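Local structure of acetyl-CoA C-acetyltransferase (Syntrophomonas wolfei subsp. wolfei, 7N7Z) at residues Ile5-Val10 against Met263-Cys268; Val9-Ala14 against Glu43-Asp48; Gly50-Ile55 against Val77-Arg82; Thr111-Val116 against Ala259-Ser264. The protein probably catalyses the reversible condensation of two acetyl-CoA molecules to acetoacetyl-CoA and free CoA. All coordinates share one frame; numbering follows the deposited sequence.

Contact 1. Residues Ile5-Val10 against Met263-Cys268; sequences INEVVV and MSKKKC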
loop_
_atom_site.group_PDB
_atom_site.type_symbol
_atom_site.label_atom_id
_atom_site.label_comp_id
_atom_site.label_asym_id
_atom_site.label_seq_id
_atom_site.Cartn_x
_atom_site.Cartn_y
_atom_site.Cartn_z
ATOM N N ILE B 5 -16.749 27.440 -41.167
ATOM C CA ILE B 5 -16.899 27.004 -39.784
ATOM C C ILE B 5 -18.094 27.695 -39.139
ATOM O O ILE B 5 -18.463 28.820 -39.494
ATOM C CB ILE B 5 -15.597 27.278 -39.003
ATOM C CG1 ILE B 5 -15.425 28.787 -38.786
ATOM C CG2 ILE B 5 -14.411 26.671 -39.749
ATOM C CD1 ILE B 5 -14.007 29.226 -38.447
ATOM N N ASN B 6 -18.702 27.008 -38.174
ATOM C CA ASN B 6 -19.859 27.528 -37.464
ATOM C C ASN B 6 -19.435 28.460 -36.332
ATOM O O ASN B 6 -18.313 28.395 -35.821
ATOM C CB ASN B 6 -20.693 26.386 -36.878
ATOM C CG ASN B 6 -21.252 25.462 -37.937
ATOM O OD1 ASN B 6 -20.910 24.281 -37.988
ATOM N ND2 ASN B 6 -22.128 25.991 -38.781
ATOM N N GLU B 7 -20.361 29.332 -35.939
ATOM C CA GLU B 7 -20.230 30.106 -34.713
ATOM C C GLU B 7 -20.750 29.279 -33.546
ATOM O O GLU B 7 -21.758 28.578 -33.669
ATOM C CB GLU B 7 -21.003 31.422 -34.808
ATOM C CG GLU B 7 -20.228 32.557 -35.457
ATOM C CD GLU B 7 -21.115 33.731 -35.826
ATOM O OE1 GLU B 7 -20.759 34.877 -35.481
ATOM O OE2 GLU B 7 -22.167 33.509 -36.462
ATOM N N VAL B 8 -20.056 29.359 -32.414
ATOM C CA VAL B 8 -20.383 28.570 -31.232
ATOM C C VAL B 8 -20.846 29.504 -30.124
ATOM O O VAL B 8 -20.306 30.604 -29.957
ATOM C CB VAL B 8 -19.180 27.724 -30.772
ATOM C CG1 VAL B 8 -19.571 26.840 -29.598
ATOM C CG2 VAL B 8 -18.651 26.887 -31.931
ATOM N N VAL B 9 -21.848 29.058 -29.366
ATOM C CA VAL B 9 -22.396 29.820 -28.254
ATOM C C VAL B 9 -22.498 28.909 -27.037
ATOM O O VAL B 9 -22.503 27.680 -27.146
ATOM C CB VAL B 9 -23.779 30.427 -28.582
ATOM C CG1 VAL B 9 -23.665 31.430 -29.719
ATOM C CG2 VAL B 9 -24.781 29.329 -28.928
ATOM N N VAL B 10 -22.580 29.535 -25.865
ATOM C CA VAL B 10 -22.808 28.842 -24.602
ATOM C C VAL B 10 -24.248 29.096 -24.185
ATOM O O VAL B 10 -24.709 30.245 -24.194
ATOM C CB VAL B 10 -21.829 29.312 -23.511
ATOM C CG1 VAL B 10 -21.931 28.412 -22.286
ATOM C CG2 VAL B 10 -20.410 29.343 -24.049
ATOM N N MET B 263 -23.128 25.134 -28.082
ATOM C CA MET B 263 -23.979 24.883 -29.233
ATOM C C MET B 263 -23.538 25.744 -30.403
ATOM O O MET B 263 -23.010 26.846 -30.222
ATOM C CB MET B 263 -25.448 25.187 -28.925
ATOM C CG MET B 263 -26.158 24.111 -28.143
ATOM S SD MET B 263 -27.903 24.495 -27.910
ATOM C CE MET B 263 -28.164 23.796 -26.281
ATOM N N SER B 264 -23.768 25.231 -31.608
ATOM C CA SER B 264 -23.709 26.078 -32.788
ATOM C C SER B 264 -24.808 27.128 -32.702
ATOM O O SER B 264 -25.912 26.857 -32.219
ATOM C CB SER B 264 -23.869 25.240 -34.056
ATOM O OG SER B 264 -25.196 24.761 -34.183
ATOM N N LYS B 265 -24.493 28.344 -33.153
ATOM C CA LYS B 265 -25.476 29.421 -33.132
ATOM C C LYS B 265 -26.787 28.986 -33.774
ATOM O O LYS B 265 -27.872 29.318 -33.281
ATOM C CB LYS B 265 -24.913 30.647 -33.852
ATOM C CG LYS B 265 -25.445 31.985 -33.354
ATOM C CD LYS B 265 -24.895 33.128 -34.199
ATOM C CE LYS B 265 -25.525 34.462 -33.835
ATOM N NZ LYS B 265 -24.843 35.102 -32.672
ATOM N N LYS B 266 -26.708 28.235 -34.873
ATOM C CA LYS B 266 -27.909 27.859 -35.606
ATOM C C LYS B 266 -28.692 26.755 -34.906
ATOM O O LYS B 266 -29.918 26.692 -35.047
ATOM C CB LYS B 266 -27.534 27.429 -37.024
ATOM C CG LYS B 266 -26.995 28.569 -37.879
ATOM C CD LYS B 266 -26.345 28.057 -39.160
ATOM C CE LYS B 266 -26.839 28.814 -40.387
ATOM N NZ LYS B 266 -26.740 27.994 -41.630
ATOM N N LYS B 267 -28.017 25.879 -34.158
ATOM C CA LYS B 267 -28.740 24.864 -33.399
ATOM C C LYS B 267 -29.468 25.485 -32.214
ATOM O O LYS B 267 -30.581 25.069 -31.873
ATOM C CB LYS B 267 -27.780 23.773 -32.924
ATOM C CG LYS B 267 -28.465 22.600 -32.225
ATOM C CD LYS B 267 -29.289 21.755 -33.195
ATOM C CE LYS B 267 -30.116 20.709 -32.460
ATOM N NZ LYS B 267 -30.835 19.798 -33.396
ATOM N N CYS B 268 -28.852 26.479 -31.570
ATOM C CA CYS B 268 -29.522 27.171 -30.474
ATOM C C CYS B 268 -30.778 27.880 -30.965
ATOM O O CYS B 268 -31.801 27.904 -30.271
ATOM C CB CYS B 268 -28.563 28.165 -29.821
ATOM S SG CYS B 268 -29.280 29.071 -28.436
#

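Contact 2. Residues Val9-Ala14 against Glu43-Asp48; sequences VVVGMA and ERAGVD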
loop_
_atom_site.group_PDB
_atom_site.type_symbol
_atom_site.label_atom_id
_atom_site.label_comp_id
_atom_site.label_asym_id
_atom_site.label_seq_id
_atom_site.Cartn_x
_atom_site.Cartn_y
_atom_site.Cartn_z
ATOM N N VAL B 9 -21.848 29.058 -29.366
ATOM C CA VAL B 9 -22.396 29.820 -28.254
ATOM C C VAL B 9 -22.498 28.909 -27.037
ATOM O O VAL B 9 -22.503 27.680 -27.146
ATOM C CB VAL B 9 -23.779 30.427 -28.582
ATOM C CG1 VAL B 9 -23.665 31.430 -29.719
ATOM C CG2 VAL B 9 -24.781 29.329 -28.928
ATOM N N VAL B 10 -22.580 29.535 -25.865
ATOM C CA VAL B 10 -22.808 28.842 -24.602
ATOM C C VAL B 10 -24.248 29.096 -24.185
ATOM O O VAL B 10 -24.709 30.245 -24.194
ATOM C CB VAL B 10 -21.829 29.312 -23.511
ATOM C CG1 VAL B 10 -21.931 28.412 -22.286
ATOM C CG2 VAL B 10 -20.410 29.343 -24.049
ATOM N N VAL B 11 -24.954 28.032 -23.817
ATOM C CA VAL B 11 -26.366 28.129 -23.476
ATOM C C VAL B 11 -26.633 27.873 -21.997
ATOM O O VAL B 11 -27.658 28.347 -21.482
ATOM C CB VAL B 11 -27.210 27.171 -24.344
ATOM C CG1 VAL B 11 -28.690 27.329 -24.043
ATOM C CG2 VAL B 11 -26.944 27.428 -25.819
ATOM N N GLY B 12 -25.762 27.156 -21.304
ATOM C CA GLY B 12 -25.939 26.912 -19.883
ATOM C C GLY B 12 -24.595 26.787 -19.205
ATOM O O GLY B 12 -23.627 26.291 -19.792
ATOM N N MET B 13 -24.532 27.247 -17.955
ATOM C CA MET B 13 -23.291 27.245 -17.194
ATOM C C MET B 13 -23.606 27.076 -15.718
ATOM O O MET B 13 -24.584 27.637 -15.218
ATOM C CB MET B 13 -22.505 28.542 -17.410
ATOM C CG MET B 13 -22.072 28.768 -18.844
ATOM S SD MET B 13 -21.172 30.313 -19.048
ATOM C CE MET B 13 -19.489 29.722 -19.000
ATOM N N ALA B 14 -22.767 26.312 -15.023
ATOM C CA ALA B 14 -22.956 26.087 -13.597
ATOM C C ALA B 14 -21.658 25.573 -12.997
ATOM O O ALA B 14 -20.809 25.006 -13.689
ATOM C CB ALA B 14 -24.093 25.096 -13.329
ATOM N N GLU B 43 -30.011 21.824 -17.317
ATOM C CA GLU B 43 -31.318 22.388 -17.003
ATOM C C GLU B 43 -31.365 23.872 -17.344
ATOM O O GLU B 43 -32.334 24.353 -17.943
ATOM C CB GLU B 43 -31.649 22.178 -15.528
ATOM C CG GLU B 43 -33.015 22.720 -15.150
ATOM C CD GLU B 43 -32.976 24.196 -14.809
ATOM O OE1 GLU B 43 -33.678 24.993 -15.458
ATOM O OE2 GLU B 43 -32.255 24.556 -13.863
ATOM N N ARG B 44 -30.337 24.620 -16.939
ATOM C CA ARG B 44 -30.325 26.058 -17.187
ATOM C C ARG B 44 -30.383 26.355 -18.679
ATOM O O ARG B 44 -31.038 27.312 -19.105
ATOM C CB ARG B 44 -29.081 26.686 -16.563
ATOM C CG ARG B 44 -29.093 26.673 -15.045
ATOM C CD ARG B 44 -27.717 26.944 -14.466
ATOM N NE ARG B 44 -27.747 26.984 -13.009
ATOM C CZ ARG B 44 -26.777 27.475 -12.250
ATOM N NH1 ARG B 44 -25.672 27.977 -12.777
ATOM N NH2 ARG B 44 -26.921 27.464 -10.927
ATOM N N ALA B 45 -29.701 25.543 -19.488
ATOM C CA ALA B 45 -29.772 25.718 -20.933
ATOM C C ALA B 45 -31.165 25.414 -21.466
ATOM O O ALA B 45 -31.564 25.961 -22.502
ATOM C CB ALA B 45 -28.739 24.823 -21.620
ATOM N N GLY B 46 -31.919 24.561 -20.779
ATOM C CA GLY B 46 -33.217 24.152 -21.272
ATOM C C GLY B 46 -33.152 23.166 -22.413
ATOM O O GLY B 46 -34.066 23.127 -23.243
ATOM N N VAL B 47 -32.091 22.366 -22.482
ATOM C CA VAL B 47 -31.896 21.394 -23.550
ATOM C C VAL B 47 -32.219 20.007 -23.021
ATOM O O VAL B 47 -31.903 19.678 -21.870
ATOM C CB VAL B 47 -30.455 21.449 -24.093
ATOM C CG1 VAL B 47 -29.482 20.837 -23.090
ATOM C CG2 VAL B 47 -30.366 20.731 -25.431
ATOM N N ASP B 48 -32.849 19.194 -23.854
ATOM C CA ASP B 48 -33.079 17.797 -23.506
ATOM C C ASP B 48 -31.747 17.058 -23.522
ATOM O O ASP B 48 -31.069 17.054 -24.557
ATOM C CB ASP B 48 -34.057 17.155 -24.485
ATOM C CG ASP B 48 -34.112 15.645 -24.349
ATOM O OD1 ASP B 48 -33.997 15.144 -23.210
ATOM O OD2 ASP B 48 -34.274 14.958 -25.381
#

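Contact 3. Residues Gly50-Ile55 against Val77-Arg82; sequences GIIDEI and VGLPVR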
loop_
_atom_site.group_PDB
_atom_site.type_symbol
_atom_site.label_atom_id
_atom_site.label_comp_id
_atom_site.label_asym_id
_atom_site.label_seq_id
_atom_site.Cartn_x
_atom_site.Cartn_y
_atom_site.Cartn_z
ATOM N N GLY B 50 -31.075 14.134 -23.966
ATOM C CA GLY B 50 -31.070 13.028 -24.905
ATOM C C GLY B 50 -30.549 13.367 -26.288
ATOM O O GLY B 50 -30.307 12.445 -27.075
ATOM N N ILE B 51 -30.373 14.649 -26.605
ATOM C CA ILE B 51 -29.902 15.071 -27.919
ATOM C C ILE B 51 -28.495 15.641 -27.879
ATOM O O ILE B 51 -27.962 16.016 -28.934
ATOM C CB ILE B 51 -30.868 16.085 -28.562
ATOM C CG1 ILE B 51 -30.812 17.424 -27.821
ATOM C CG2 ILE B 51 -32.285 15.529 -28.570
ATOM C CD1 ILE B 51 -31.912 18.389 -28.210
ATOM N N ILE B 52 -27.873 15.724 -26.703
ATOM C CA ILE B 52 -26.502 16.209 -26.617
ATOM C C ILE B 52 -25.585 15.228 -27.337
ATOM O O ILE B 52 -25.686 14.009 -27.155
ATOM C CB ILE B 52 -26.092 16.404 -25.149
ATOM C CG1 ILE B 52 -26.912 17.540 -24.528
ATOM C CG2 ILE B 52 -24.596 16.691 -25.044
ATOM C CD1 ILE B 52 -26.670 17.752 -23.041
ATOM N N ASP B 53 -24.681 15.761 -28.163
ATOM C CA ASP B 53 -23.916 14.916 -29.072
ATOM C C ASP B 53 -22.709 14.269 -28.404
ATOM O O ASP B 53 -22.267 13.201 -28.841
ATOM C CB ASP B 53 -23.453 15.733 -30.279
ATOM C CG ASP B 53 -24.600 16.131 -31.184
ATOM O OD1 ASP B 53 -25.434 15.257 -31.500
ATOM O OD2 ASP B 53 -24.667 17.315 -31.578
ATOM N N GLU B 54 -22.158 14.888 -27.364
ATOM C CA GLU B 54 -20.950 14.366 -26.741
ATOM C C GLU B 54 -20.784 14.996 -25.368
ATOM O O GLU B 54 -21.488 15.940 -25.003
ATOM C CB GLU B 54 -19.713 14.646 -27.605
ATOM C CG GLU B 54 -19.309 16.122 -27.646
ATOM C CD GLU B 54 -18.010 16.360 -28.391
ATOM O OE1 GLU B 54 -17.224 15.402 -28.542
ATOM O OE2 GLU B 54 -17.772 17.508 -28.819
ATOM N N ILE B 55 -19.831 14.457 -24.616
ATOM C CA ILE B 55 -19.313 15.095 -23.414
ATOM C C ILE B 55 -17.797 15.121 -23.526
ATOM O O ILE B 55 -17.175 14.096 -23.831
ATOM C CB ILE B 55 -19.749 14.370 -22.125
ATOM C CG1 ILE B 55 -19.202 15.109 -20.898
ATOM C CG2 ILE B 55 -19.277 12.923 -22.133
ATOM C CD1 ILE B 55 -19.633 14.515 -19.577
ATOM N N VAL B 77 -26.366 11.823 -16.476
ATOM C CA VAL B 77 -27.158 13.022 -16.723
ATOM C C VAL B 77 -28.034 12.884 -17.961
ATOM O O VAL B 77 -28.695 13.854 -18.356
ATOM C CB VAL B 77 -26.255 14.268 -16.837
ATOM C CG1 VAL B 77 -25.359 14.378 -15.607
ATOM C CG2 VAL B 77 -25.432 14.239 -18.111
ATOM N N GLY B 78 -28.053 11.717 -18.595
ATOM C CA GLY B 78 -29.023 11.426 -19.631
ATOM C C GLY B 78 -28.568 11.653 -21.054
ATOM O O GLY B 78 -29.420 11.788 -21.942
ATOM N N LEU B 79 -27.263 11.701 -21.306
ATOM C CA LEU B 79 -26.797 11.771 -22.680
ATOM C C LEU B 79 -27.179 10.482 -23.406
ATOM O O LEU B 79 -27.267 9.415 -22.789
ATOM C CB LEU B 79 -25.286 11.976 -22.739
ATOM C CG LEU B 79 -24.814 13.395 -23.068
ATOM C CD1 LEU B 79 -25.309 14.384 -22.025
ATOM C CD2 LEU B 79 -23.298 13.447 -23.186
ATOM N N PRO B 80 -27.416 10.545 -24.714
ATOM C CA PRO B 80 -27.728 9.320 -25.454
ATOM C C PRO B 80 -26.493 8.448 -25.606
ATOM O O PRO B 80 -25.363 8.936 -25.664
ATOM C CB PRO B 80 -28.218 9.840 -26.808
ATOM C CG PRO B 80 -27.499 11.133 -26.981
ATOM C CD PRO B 80 -27.340 11.720 -25.600
ATOM N N VAL B 81 -26.723 7.133 -25.669
ATOM C CA VAL B 81 -25.612 6.196 -25.795
ATOM C C VAL B 81 -24.843 6.418 -27.089
ATOM O O VAL B 81 -23.688 5.992 -27.204
ATOM C CB VAL B 81 -26.116 4.738 -25.702
ATOM C CG1 VAL B 81 -27.005 4.556 -24.479
ATOM C CG2 VAL B 81 -26.853 4.342 -26.975
ATOM N N ARG B 82 -25.459 7.075 -28.075
ATOM C CA ARG B 82 -24.756 7.402 -29.310
ATOM C C ARG B 82 -23.739 8.518 -29.118
ATOM O O ARG B 82 -22.861 8.692 -29.970
ATOM C CB ARG B 82 -25.756 7.808 -30.395
ATOM C CG ARG B 82 -26.606 9.026 -30.037
ATOM C CD ARG B 82 -27.101 9.763 -31.277
ATOM N NE ARG B 82 -27.603 11.094 -30.955
ATOM C CZ ARG B 82 -26.958 12.230 -31.193
ATOM N NH1 ARG B 82 -25.767 12.246 -31.769
ATOM N NH2 ARG B 82 -27.523 13.383 -30.841
HETATM O O HOH W 1 -30.336 11.699 -29.410
#

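Contact 4. Residues Thr111-Val116 against Ala259-Ser264; sequences TDISLV and AAVFMS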
loop_
_atom_site.group_PDB
_atom_site.type_symbol
_atom_site.label_atom_id
_atom_site.label_comp_id
_atom_site.label_asym_id
_atom_site.label_seq_id
_atom_site.Cartn_x
_atom_site.Cartn_y
_atom_site.Cartn_z
ATOM N N THR B 111 -20.342 18.102 -34.298
ATOM C CA THR B 111 -21.404 18.038 -33.308
ATOM C C THR B 111 -22.176 19.348 -33.332
ATOM O O THR B 111 -21.657 20.392 -33.734
ATOM C CB THR B 111 -20.863 17.781 -31.894
ATOM O OG1 THR B 111 -19.987 18.850 -31.515
ATOM C CG2 THR B 111 -20.109 16.459 -31.832
ATOM N N ASP B 112 -23.432 19.280 -32.897
ATOM C CA ASP B 112 -24.267 20.465 -32.744
ATOM C C ASP B 112 -24.381 20.923 -31.299
ATOM O O ASP B 112 -24.461 22.130 -31.045
ATOM C CB ASP B 112 -25.670 20.197 -33.298
ATOM C CG ASP B 112 -25.646 19.740 -34.743
ATOM O OD1 ASP B 112 -24.719 20.146 -35.474
ATOM O OD2 ASP B 112 -26.551 18.979 -35.149
ATOM N N ILE B 113 -24.379 19.988 -30.350
ATOM C CA ILE B 113 -24.474 20.288 -28.927
ATOM C C ILE B 113 -23.424 19.458 -28.208
ATOM O O ILE B 113 -23.373 18.235 -28.376
ATOM C CB ILE B 113 -25.878 19.982 -28.366
ATOM C CG1 ILE B 113 -26.960 20.508 -29.313
ATOM C CG2 ILE B 113 -26.029 20.577 -26.969
ATOM C CD1 ILE B 113 -28.372 20.198 -28.865
ATOM N N SER B 114 -22.588 20.120 -27.408
ATOM C CA SER B 114 -21.517 19.455 -26.680
ATOM C C SER B 114 -21.576 19.854 -25.214
ATOM O O SER B 114 -21.685 21.041 -24.893
ATOM C CB SER B 114 -20.145 19.810 -27.264
ATOM O OG SER B 114 -19.938 19.170 -28.512
ATOM N N LEU B 115 -21.509 18.860 -24.335
ATOM C CA LEU B 115 -21.399 19.097 -22.904
ATOM C C LEU B 115 -19.926 19.082 -22.514
ATOM O O LEU B 115 -19.176 18.197 -22.938
ATOM C CB LEU B 115 -22.169 18.033 -22.121
ATOM C CG LEU B 115 -21.975 18.037 -20.603
ATOM C CD1 LEU B 115 -22.367 19.381 -20.008
ATOM C CD2 LEU B 115 -22.773 16.912 -19.960
ATOM N N VAL B 116 -19.512 20.068 -21.727
ATOM C CA VAL B 116 -18.153 20.136 -21.200
ATOM C C VAL B 116 -18.245 20.115 -19.682
ATOM O O VAL B 116 -18.911 20.968 -19.085
ATOM C CB VAL B 116 -17.403 21.386 -21.686
ATOM C CG1 VAL B 116 -16.013 21.444 -21.063
ATOM C CG2 VAL B 116 -17.311 21.395 -23.201
ATOM N N ALA B 259 -19.508 22.961 -15.310
ATOM C CA ALA B 259 -20.043 22.367 -16.526
ATOM C C ALA B 259 -20.637 23.460 -17.400
ATOM O O ALA B 259 -20.996 24.539 -16.925
ATOM C CB ALA B 259 -21.096 21.300 -16.213
ATOM N N ALA B 260 -20.741 23.161 -18.692
ATOM C CA ALA B 260 -21.268 24.121 -19.650
ATOM C C ALA B 260 -21.823 23.372 -20.851
ATOM O O ALA B 260 -21.311 22.317 -21.234
ATOM C CB ALA B 260 -20.193 25.119 -20.094
ATOM N N VAL B 261 -22.876 23.934 -21.438
ATOM C CA VAL B 261 -23.501 23.396 -22.641
ATOM C C VAL B 261 -23.189 24.348 -23.787
ATOM O O VAL B 261 -23.600 25.516 -23.763
ATOM C CB VAL B 261 -25.017 23.221 -22.466
ATOM C CG1 VAL B 261 -25.644 22.706 -23.759
ATOM C CG2 VAL B 261 -25.313 22.283 -21.309
ATOM N N PHE B 262 -22.465 23.852 -24.785
ATOM C CA PHE B 262 -22.094 24.631 -25.955
ATOM C C PHE B 262 -22.937 24.204 -27.148
ATOM O O PHE B 262 -23.407 23.064 -27.224
ATOM C CB PHE B 262 -20.605 24.465 -26.272
ATOM C CG PHE B 262 -19.700 24.954 -25.177
ATOM C CD1 PHE B 262 -19.322 24.111 -24.146
ATOM C CD2 PHE B 262 -19.237 26.258 -25.172
ATOM C CE1 PHE B 262 -18.495 24.557 -23.133
ATOM C CE2 PHE B 262 -18.410 26.711 -24.161
ATOM C CZ PHE B 262 -18.039 25.859 -23.141
ATOM N N MET B 263 -23.128 25.134 -28.082
ATOM C CA MET B 263 -23.979 24.883 -29.233
ATOM C C MET B 263 -23.538 25.744 -30.403
ATOM O O MET B 263 -23.010 26.846 -30.222
ATOM C CB MET B 263 -25.448 25.187 -28.925
ATOM C CG MET B 263 -26.158 24.111 -28.143
ATOM S SD MET B 263 -27.903 24.495 -27.910
ATOM C CE MET B 263 -28.164 23.796 -26.281
ATOM N N SER B 264 -23.768 25.231 -31.608
ATOM C CA SER B 264 -23.709 26.078 -32.788
ATOM C C SER B 264 -24.808 27.128 -32.702
ATOM O O SER B 264 -25.912 26.857 -32.219
ATOM C CB SER B 264 -23.869 25.240 -34.056
ATOM O OG SER B 264 -25.196 24.761 -34.183
#

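Contact 1. Residues Ile5-Val10 against Met263-Cys268
The carbonyl oxygen of Met263 takes one strong hydrogen bond and one weaker CA-H...O contact from the strand beside it. Val9 N donates to Met263 O over a short 2.6 Å, nearly along the C=O axis and with an almost straight N-H...O angle of 167°, while Val8 CA adds the CA-H...O contact of 3.3 Å to the same Met263 O. This is antiparallel pairing of strands 8-20 and 254-264, neighbours in the large mixed sheet of the thiolase fold. Met263 N returns a 2.8 Å bond to Val9 O, which makes Val9 and Met263 a hydrogen-bonded pair; Val8 and Ser264, next along, form a non-hydrogen-bonded one with diverging side chains. There the second strand gives way to helix 265-270. Ser264 is its N-cap: chi1 of 71° places OG between the backbone N and the carbonyl carbon, where it accepts from Lys267 N at 3.0 Å. The exchange with the first strand outlasts the change of structure, because Lys265 N, already helical, reaches Glu7 O at 2.8 Å from above the carbonyl plane. Val9 fills the corner between strand and helix. Its CG2 lies 4.1 Å from Cys268 CB and also meets Met263 CB, whereas CG1 crosses the stem of Lys265 at about a right angle. Glu7 and Lys265 run side by side at the outer margin without pairing their charges, and Glu7 OE1 instead forms a salt bridge to Lys278. What touches is the other oxygen, Glu7 OE2, lying 3.6 Å from the methylene carbon CD of Lys265.

Contact 2. Residues Val9-Ala14 against Glu43-Asp48
With CG anti to its carbonyl carbon (chi1 -68°) and the chain extended from there to NE, Arg44 reaches out from the last turn of its helix to the backbone of the strand. Val11, its CG1 anti to the backbone N (chi1 -177°), lays that methyl against Ala45 further down. At the end of the arginine, NH1 donates to Met13 O at 2.7 Å. The oxygen sits at the edge of the guanidinium, close to its plane, and offers an in-plane lone pair. Ala14 CB covers one guanidinium face, 3.3 Å from Arg44 NH1. Glu202 O and Ile203 O take further bonds from NH1 and NH2, so three backbone carbonyls limit how the guanidinium can turn. The arrangement belongs to a beta-alpha-beta crossover: strand 8-20 leads to helix 30-45, which packs on the sheet before the chain enters strand 54-58, parallel to the first. Helix and strand come so near at Gly12, whose CA is 4.1 Å from Ala45 CA, that a beta carbon there would collide with Ala45 CB. Ala45 CA directs a CA-H...O contact of 3.4 Å at Val11 O. Tighter than usual van der Waals contact, Val11 CG1 and Ala45 CB stand 3.5 Å apart. Directly afterwards Gly46, with positive phi, ends the helix in a Schellman motif, its N bonded to Glu43 O.

Contact 3. Residues Gly50-Ile55 against Val77-Arg82
Arg82 grips Asp53 end-on with two nitrogens, both directed at one oxygen: NH2 lies 2.9 Å and NH1 3.0 Å from Asp53 OD1. This salt bridge joins the lead-ins to the two parallel strands of a beta-alpha-beta unit, 54-58 and its neighbour 84-89, connected through helix 69-76. OD1 lies in the guanidinium plane, yet the carboxylate is turned 62° against it, so NH1 uses the anti lone pair while NH2 comes from above the carboxylate plane. The other oxygen, Asp53 OD2, accepts from the backbone N of Asp112 and Ile113, so both carboxylate oxygens are held. A water accepts from Arg82 NE at 3.2 Å and donates to Gly50 O, and Ile52 O lies over one guanidinium face. A leucine in place of Arg82 would remove the guanidinium with its bonds to Asp53 OD1 and the water, and would probably loosen the loop from the start of strand 54-58. Arg82 also packs on Glu285 of the second subunit. Beneath this polar layer Pro80 wedges its ring between two carbonyls, CG 3.1 Å from Gly50 O and CD 3.2 Å from Ile52 O. Gly78, with positive phi, closes helix 69-76 in a Schellman motif, and Leu79 follows. From an off-staggered chi1 of -103°, Leu79 divides its methyls: CD1 is 3.8 Å from Ile52 CD1, and CD2 crosses to Ile55 CB, also at 3.8 Å.

Contact 4. Residues Thr111-Val116 against Ala259-Ser264
Packing is tightest where Val116 meets Phe262, and slackest at the other end of the pair, where Asp112 and Ser264 lead out of the strands. At the tight end Val116 CG2 presses to 3.4 Å from Phe262 CE1, approaching the ring obliquely. With CG anti to the carbonyl carbon (chi1 -62°), the Phe262 ring turns its edge to Ser114 O, which lies near the ring plane. That oxygen is also the acceptor of Phe262 N at 2.9 Å, an almost straight bond of 171°. Val116 N and Ala260 O are equally well aligned at 2.9 Å. The two strands, 113-121 and 254-264, run antiparallel in the middle of the thiolase sheet, with helices on both faces: Phe262 and Val116 face helix 94-107, whereas Leu115 and Val261 face helix 30-45. The ring also touches Val10 of strand 8-20 and Thr99. An alanine in place of Phe262 would remove the ring and would probably cost the contacts with Val116, Val10 and Thr99. On the face of Leu115 the side-chain carbons stand a little farther apart. Ile113 and Met263 lie alongside each other, CG2 of Ile113 being 3.7 Å from Met263 CG, and the same CG2 touches Val261 CG1 at 3.9 Å. Leu115 swings CD1 inward to 3.4 Å from Ala260 O. Toward the partly exposed end the pairing thins to one longer bond, Ser264 N to Asp112 O at 3.2 Å. Within the 111-116 segment Thr111 OG1 donates to Ser114 OG at 3.0 Å, and Ser114 OG is also bonded to Glu54 OE2 of the neighbouring strand.

Contacts 1, 2 and 4 are mostly buried and contact 3, beside the second subunit, only partly. Strand 254-264 is shared by contacts 1 and 4, its two sides being taken by strands 8-20 and 113-121; strand 8-20 in turn carries both contact 1 and contact 2. The chemistry follows position: backbone bonding dominates between strands, close alanine-glycine packing with one arginine marks the helix on the sheet, and a salt bridge with water serves the loop. Contact 3 joins contact 4 through Asp53 and Glu54, while Val47 of contact 2 touches Ile52 of contact 3.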